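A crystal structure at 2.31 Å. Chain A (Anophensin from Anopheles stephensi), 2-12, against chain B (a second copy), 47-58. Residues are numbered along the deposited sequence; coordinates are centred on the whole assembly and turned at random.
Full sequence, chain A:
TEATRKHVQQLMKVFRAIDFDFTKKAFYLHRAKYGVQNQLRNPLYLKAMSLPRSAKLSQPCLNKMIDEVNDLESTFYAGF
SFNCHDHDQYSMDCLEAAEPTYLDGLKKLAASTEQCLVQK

Chain A, residues 2-12: EATRKHVQQLM
Chain B, residues 47-58: KAMSLPRSAKLS

How do the two backbones meet? In chain A an extended lead-in, phi/psi near -60/135 from A:Ala3 to A:Arg5, enters a helix at A:Lys6, with A:Arg5 as N-cap. Chain B begins in the last part of a helix that includes B:Lys47 and B:Ala48; the CA atoms of B:Ala48 and A:Val8 lie 6.6 Å apart. It then makes a type I turn from B:Pro52 to B:Ala55 and extends through B:Leu57. The CA atoms of A:Arg5 and B:Arg53 lie 6.4 Å apart, those of A:His7 and B:Lys56 6.2 Å. Together the stretches bury 652 Å².

What does A:His7, the residue most covered at 112 Å², do? Its CB points toward chain B, and chi1 60° (p) with chi2 -128° sets the ring edge against the turn. A:His7 ND1 donates to B:Ala55 O at 2.7 Å with an N-H...O angle of 154°, while A:His7 CE1 lies 3.3 Å from B:Pro52 O, also near the ring plane. A flat ring with a polar edge suits this buried site lined by carbonyls.

How is A:Arg5 held? With chi1 m, chi2 148°, chi3 t and chi4 -134°, its guanidinium lies between B:Met49 CE on one face and B:Arg53 CG on the opposite face. A:Arg5 NH1 makes a weak hydrogen bond to B:Leu51 O (3.1 Å, N-H...O angle 126°), and A:Arg5 NE bridges to A:Glu2 OE1 at 2.9 Å. A:Glu2 OE2 also forms a long salt bridge, 3.8 Å to B:Arg53 NE, through charge alone. B:Met49 (m, m, m) starts away, but its flexible end returns, B:Met49 SD reaching A:Val8 CG2 at 3.6 Å.

What fills the apolar side? The CA-to-CB bond of B:Leu57 (m, t) points toward chain A, with B:Leu57 CD1 3.6 Å from A:Gln10 CB and B:Leu57 CG 3.6 Å from A:His7 CB. A:Leu11 (t, p) sets CD2 3.6 Å from B:Ala48 CB, whose small methyl allows close approach.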

ATOM      1  N   GLU A   2       7.472  39.539  -3.901  1.00 89.85           N
ATOM      2  CA  GLU A   2       8.302  39.183  -2.752  1.00 83.52           C
ATOM      3  C   GLU A   2       9.006  37.873  -2.986  1.00 79.58           C
ATOM      4  O   GLU A   2       8.393  36.914  -3.437  1.00 77.54           O
ATOM      5  CB  GLU A   2       7.479  39.063  -1.475  1.00 77.69           C
ATOM      6  CG  GLU A   2       8.310  38.618  -0.262  1.00 71.14           C
ATOM      7  CD  GLU A   2       7.467  38.282   0.960  1.00 65.31           C
ATOM      8  OE1 GLU A   2       7.308  37.085   1.279  1.00 59.93           O
ATOM      9  OE2 GLU A   2       6.957  39.217   1.602  1.00 66.41           O
ATOM     10  N   ALA A   3      10.291  37.828  -2.648  1.00 76.29           N
ATOM     11  CA  ALA A   3      11.061  36.606  -2.812  1.00 72.88           C
ATOM     12  C   ALA A   3      10.484  35.468  -1.971  1.00 65.08           C
ATOM     13  O   ALA A   3      10.003  35.673  -0.849  1.00 61.17           O
ATOM     14  CB  ALA A   3      12.518  36.854  -2.435  1.00 73.36           C
ATOM     15  N   THR A   4      10.523  34.268  -2.542  1.00 71.32           N
ATOM     16  CA  THR A   4      10.055  33.069  -1.860  1.00 64.49           C
ATOM     17  C   THR A   4      10.781  32.910  -0.535  1.00 59.53           C
ATOM     18  O   THR A   4      12.016  32.929  -0.488  1.00 60.59           O
ATOM     19  CB  THR A   4      10.282  31.840  -2.748  1.00 63.81           C
ATOM     20  OG1 THR A   4       9.457  31.929  -3.921  1.00 68.31           O
ATOM     21  CG2 THR A   4       9.965  30.558  -1.978  1.00 57.07           C
ATOM     22  N   ARG A   5      10.020  32.788   0.543  1.00 61.47           N
ATOM     23  CA  ARG A   5      10.654  32.683   1.838  1.00 57.33           C
ATOM     24  C   ARG A   5      11.401  31.362   1.926  1.00 54.01           C
ATOM     25  O   ARG A   5      10.936  30.332   1.429  1.00 52.07           O
ATOM     26  CB  ARG A   5       9.616  32.804   2.959  1.00 57.65           C
ATOM     27  CG  ARG A   5       8.888  34.152   2.996  1.00 60.51           C
ATOM     28  CD  ARG A   5       7.471  33.959   3.514  1.00 62.57           C
ATOM     29  NE  ARG A   5       6.555  35.054   3.196  1.00 67.36           N
ATOM     30  CZ  ARG A   5       5.724  35.612   4.080  1.00 67.41           C
ATOM     31  NH1 ARG A   5       5.694  35.183   5.338  1.00 62.51           N
ATOM     32  NH2 ARG A   5       4.911  36.589   3.703  1.00 69.01           N
ATOM     33  N   LYS A   6      12.588  31.413   2.527  1.00 58.41           N
ATOM     34  CA  LYS A   6      13.370  30.207   2.733  1.00 56.58           C
ATOM     35  C   LYS A   6      12.571  29.155   3.492  1.00 54.96           C
ATOM     36  O   LYS A   6      12.612  27.967   3.154  1.00 52.26           O
ATOM     37  CB  LYS A   6      14.662  30.550   3.475  1.00 59.93           C
ATOM     38  CG  LYS A   6      15.597  29.364   3.672  1.00 61.97           C
ATOM     39  CD  LYS A   6      16.947  29.794   4.260  1.00 64.93           C
ATOM     40  CE  LYS A   6      17.917  30.257   3.196  1.00 66.00           C
ATOM     41  NZ  LYS A   6      19.284  30.421   3.769  1.00 69.42           N
ATOM     42  N   HIS A   7      11.818  29.565   4.507  1.00 56.80           N
ATOM     43  CA  HIS A   7      11.125  28.568   5.295  1.00 52.73           C
ATOM     44  C   HIS A   7       9.947  27.942   4.563  1.00 52.50           C
ATOM     45  O   HIS A   7       9.565  26.812   4.886  1.00 48.43           O
ATOM     46  CB  HIS A   7      10.689  29.158   6.629  1.00 52.31           C
ATOM     47  CG  HIS A   7       9.769  30.333   6.524  1.00 53.89           C
ATOM     48  ND1 HIS A   7      10.021  31.524   7.171  1.00 54.72           N
ATOM     49  CD2 HIS A   7       8.578  30.491   5.897  1.00 54.82           C
ATOM     50  CE1 HIS A   7       9.033  32.370   6.934  1.00 59.24           C
ATOM     51  NE2 HIS A   7       8.144  31.769   6.162  1.00 58.36           N
ATOM     52  N   VAL A   8       9.378  28.624   3.575  1.00 50.09           N
ATOM     53  CA  VAL A   8       8.401  27.958   2.729  1.00 50.20           C
ATOM     54  C   VAL A   8       9.062  26.823   1.949  1.00 51.07           C
ATOM     55  O   VAL A   8       8.495  25.734   1.807  1.00 46.98           O
ATOM     56  CB  VAL A   8       7.725  28.972   1.795  1.00 54.91           C
ATOM     57  CG1 VAL A   8       6.853  28.243   0.788  1.00 55.65           C
ATOM     58  CG2 VAL A   8       6.904  29.971   2.595  1.00 55.09           C
ATOM     59  N   GLN A   9      10.276  27.043   1.453  1.00 52.03           N
ATOM     60  CA  GLN A   9      10.953  25.975   0.726  1.00 52.15           C
ATOM     61  C   GLN A   9      11.314  24.801   1.627  1.00 47.10           C
ATOM     62  O   GLN A   9      11.263  23.656   1.177  1.00 45.91           O
ATOM     63  CB  GLN A   9      12.200  26.516   0.041  1.00 53.25           C
ATOM     64  CG  GLN A   9      11.946  26.934  -1.377  1.00 59.02           C
ATOM     65  CD  GLN A   9      12.948  27.948  -1.872  1.00 64.38           C
ATOM     66  OE1 GLN A   9      13.913  28.284  -1.169  1.00 63.81           O
ATOM     67  NE2 GLN A   9      12.722  28.458  -3.086  1.00 68.46           N
ATOM     68  N   GLN A  10      11.675  25.059   2.889  1.00 52.79           N
ATOM     69  CA  GLN A  10      11.979  23.970   3.813  1.00 51.09           C
ATOM     70  C   GLN A  10      10.731  23.193   4.186  1.00 48.96           C
ATOM     71  O   GLN A  10      10.791  21.970   4.368  1.00 47.02           O
ATOM     72  CB  GLN A  10      12.642  24.504   5.080  1.00 48.88           C
ATOM     73  CG  GLN A  10      14.086  24.891   4.889  1.00 54.21           C
ATOM     74  CD  GLN A  10      14.463  26.135   5.660  1.00 59.03           C
ATOM     75  OE1 GLN A  10      13.623  26.733   6.342  1.00 57.78           O
ATOM     76  NE2 GLN A  10      15.733  26.547   5.551  1.00 62.83           N
ATOM     77  N   LEU A  11       9.602  23.881   4.332  1.00 47.09           N
ATOM     78  CA  LEU A  11       8.348  23.186   4.580  1.00 44.79           C
ATOM     79  C   LEU A  11       7.974  22.303   3.401  1.00 47.99           C
ATOM     80  O   LEU A  11       7.567  21.148   3.589  1.00 43.20           O
ATOM     81  CB  LEU A  11       7.251  24.198   4.857  1.00 47.27           C
ATOM     82  CG  LEU A  11       5.937  23.649   5.386  1.00 47.70           C
ATOM     83  CD1 LEU A  11       6.134  22.843   6.661  1.00 39.48           C
ATOM     84  CD2 LEU A  11       5.001  24.813   5.613  1.00 47.40           C
ATOM     85  N   MET A  12       8.118  22.828   2.177  1.00 44.96           N
ATOM     86  CA  MET A  12       7.712  22.085   0.994  1.00 45.05           C
ATOM     87  C   MET A  12       8.661  20.935   0.711  1.00 41.62           C
ATOM     88  O   MET A  12       8.284  19.979   0.035  1.00 40.61           O
ATOM     89  CB  MET A  12       7.673  22.996  -0.228  1.00 49.29           C
ATOM     90  CG  MET A  12       6.720  24.174  -0.184  1.00 54.07           C
ATOM     91  SD  MET A  12       6.583  24.867  -1.867  1.00 66.65           S
ATOM     92  CE  MET A  12       6.549  23.271  -2.776  1.00 54.02           C
TER
ATOM     93  N   LYS B  47      -0.387  28.491   7.539  1.00 57.91           N
ATOM     94  CA  LYS B  47       0.297  28.852   8.779  1.00 57.62           C
ATOM     95  C   LYS B  47       1.687  29.423   8.510  1.00 59.04           C
ATOM     96  O   LYS B  47       2.120  30.370   9.171  1.00 59.87           O
ATOM     97  CB  LYS B  47       0.392  27.633   9.706  1.00 50.62           C
ATOM     98  N   ALA B  48       2.394  28.872   7.534  1.00 55.69           N
ATOM     99  CA  ALA B  48       3.744  29.339   7.259  1.00 57.67           C
ATOM    100  C   ALA B  48       3.759  30.697   6.564  1.00 63.38           C
ATOM    101  O   ALA B  48       4.648  31.511   6.831  1.00 64.43           O
ATOM    102  CB  ALA B  48       4.489  28.312   6.413  1.00 56.25           C
ATOM    103  N   MET B  49       2.796  30.964   5.679  1.00 59.80           N
ATOM    104  CA  MET B  49       2.788  32.235   4.972  1.00 66.08           C
ATOM    105  C   MET B  49       2.360  33.388   5.874  1.00 67.06           C
ATOM    106  O   MET B  49       2.489  34.553   5.479  1.00 70.54           O
ATOM    107  CB  MET B  49       1.876  32.157   3.739  1.00 68.36           C
ATOM    108  CG  MET B  49       2.377  31.238   2.613  1.00 68.47           C
ATOM    109  SD  MET B  49       3.926  31.772   1.825  1.00 78.45           S
ATOM    110  CE  MET B  49       3.608  33.505   1.494  1.00 75.65           C
ATOM    111  N   SER B  50       1.865  33.086   7.070  1.00 67.14           N
ATOM    112  CA  SER B  50       1.527  34.085   8.071  1.00 66.96           C
ATOM    113  C   SER B  50       2.624  34.274   9.097  1.00 62.80           C
ATOM    114  O   SER B  50       2.441  35.036  10.040  1.00 66.47           O
ATOM    115  CB  SER B  50       0.236  33.699   8.778  1.00 67.62           C
ATOM    116  OG  SER B  50      -0.758  33.422   7.811  1.00 72.35           O
ATOM    117  N   LEU B  51       3.742  33.589   8.957  1.00 64.29           N
ATOM    118  CA  LEU B  51       4.865  33.796   9.850  1.00 63.49           C
ATOM    119  C   LEU B  51       5.591  35.078   9.474  1.00 66.51           C
ATOM    120  O   LEU B  51       5.351  35.657   8.413  1.00 70.68           O
ATOM    121  CB  LEU B  51       5.796  32.593   9.783  1.00 61.34           C
ATOM    122  CG  LEU B  51       5.139  31.290  10.252  1.00 55.85           C
ATOM    123  CD1 LEU B  51       6.033  30.115   9.978  1.00 56.30           C
ATOM    124  CD2 LEU B  51       4.839  31.377  11.715  1.00 55.15           C
ATOM    125  N   PRO B  52       6.458  35.580  10.351  1.00 65.13           N
ATOM    126  CA  PRO B  52       7.353  36.661   9.928  1.00 68.90           C
ATOM    127  C   PRO B  52       8.347  36.124   8.914  1.00 66.86           C
ATOM    128  O   PRO B  52       8.777  34.974   8.997  1.00 64.63           O
ATOM    129  CB  PRO B  52       8.039  37.095  11.232  1.00 65.44           C
ATOM    130  CG  PRO B  52       7.115  36.627  12.324  1.00 63.22           C
ATOM    131  CD  PRO B  52       6.547  35.338  11.804  1.00 62.44           C
ATOM    132  N   ARG B  53       8.700  36.975   7.950  1.00 59.55           N
ATOM    133  CA  ARG B  53       9.526  36.558   6.820  1.00 60.11           C
ATOM    134  C   ARG B  53      10.872  35.990   7.255  1.00 58.25           C
ATOM    135  O   ARG B  53      11.419  35.119   6.569  1.00 56.81           O
ATOM    136  CB  ARG B  53       9.730  37.749   5.874  1.00 65.85           C
ATOM    137  CG  ARG B  53       8.769  37.770   4.688  1.00 67.80           C
ATOM    138  CD  ARG B  53       8.435  39.191   4.252  1.00 73.44           C
ATOM    139  NE  ARG B  53       9.615  40.045   4.210  1.00 77.42           N
ATOM    140  CZ  ARG B  53       9.680  41.254   4.757  1.00 80.58           C
ATOM    141  NH1 ARG B  53       8.615  41.769   5.369  1.00 80.41           N
ATOM    142  NH2 ARG B  53      10.806  41.961   4.675  1.00 84.37           N
ATOM    143  N   SER B  54      11.423  36.463   8.376  1.00 64.55           N
ATOM    144  CA  SER B  54      12.705  35.970   8.878  1.00 63.74           C
ATOM    145  C   SER B  54      12.614  34.587   9.516  1.00 61.57           C
ATOM    146  O   SER B  54      13.653  33.940   9.692  1.00 59.77           O
ATOM    147  CB  SER B  54      13.280  36.948   9.907  1.00 65.97           C
ATOM    148  OG  SER B  54      13.600  38.198   9.313  1.00 67.75           O
ATOM    149  N   ALA B  55      11.409  34.124   9.844  1.00 65.83           N
ATOM    150  CA  ALA B  55      11.232  32.963  10.709  1.00 61.30           C
ATOM    151  C   ALA B  55      11.995  31.747  10.202  1.00 60.38           C
ATOM    152  O   ALA B  55      11.929  31.401   9.013  1.00 60.94           O
ATOM    153  CB  ALA B  55       9.746  32.635  10.834  1.00 59.61           C
ATOM    154  N   LYS B  56      12.727  31.109  11.114  1.00 63.02           N
ATOM    155  CA  LYS B  56      13.438  29.867  10.848  1.00 64.42           C
ATOM    156  C   LYS B  56      12.653  28.700  11.439  1.00 59.35           C
ATOM    157  O   LYS B  56      12.038  28.827  12.501  1.00 58.58           O
ATOM    158  CB  LYS B  56      14.851  29.929  11.431  1.00 66.63           C
ATOM    159  CG  LYS B  56      15.590  31.230  11.083  1.00 70.26           C
ATOM    160  CD  LYS B  56      16.983  31.288  11.681  1.00 72.05           C
ATOM    161  CE  LYS B  56      17.620  32.638  11.433  1.00 76.73           C
ATOM    162  NZ  LYS B  56      19.047  32.667  11.861  1.00 78.79           N
ATOM    163  N   LEU B  57      12.659  27.569  10.740  1.00 62.17           N
ATOM    164  CA  LEU B  57      11.860  26.421  11.138  1.00 56.97           C
ATOM    165  C   LEU B  57      12.648  25.501  12.050  1.00 55.85           C
ATOM    166  O   LEU B  57      13.874  25.409  11.975  1.00 57.94           O
ATOM    167  CB  LEU B  57      11.389  25.626   9.931  1.00 55.85           C
ATOM    168  CG  LEU B  57      10.587  26.394   8.907  1.00 57.15           C
ATOM    169  CD1 LEU B  57      10.413  25.552   7.680  1.00 57.30           C
ATOM    170  CD2 LEU B  57       9.250  26.786   9.473  1.00 57.07           C
ATOM    171  N   SER B  58      11.927  24.820  12.915  1.00 59.53           N
ATOM    172  CA  SER B  58      12.509  23.820  13.794  1.00 58.24           C
ATOM    173  C   SER B  58      12.520  22.497  13.045  1.00 53.81           C
ATOM    174  O   SER B  58      11.460  21.959  12.712  1.00 51.10           O
ATOM    175  CB  SER B  58      11.709  23.735  15.091  1.00 55.16           C
ATOM    176  OG  SER B  58      11.722  22.424  15.616  1.00 53.09           O
TER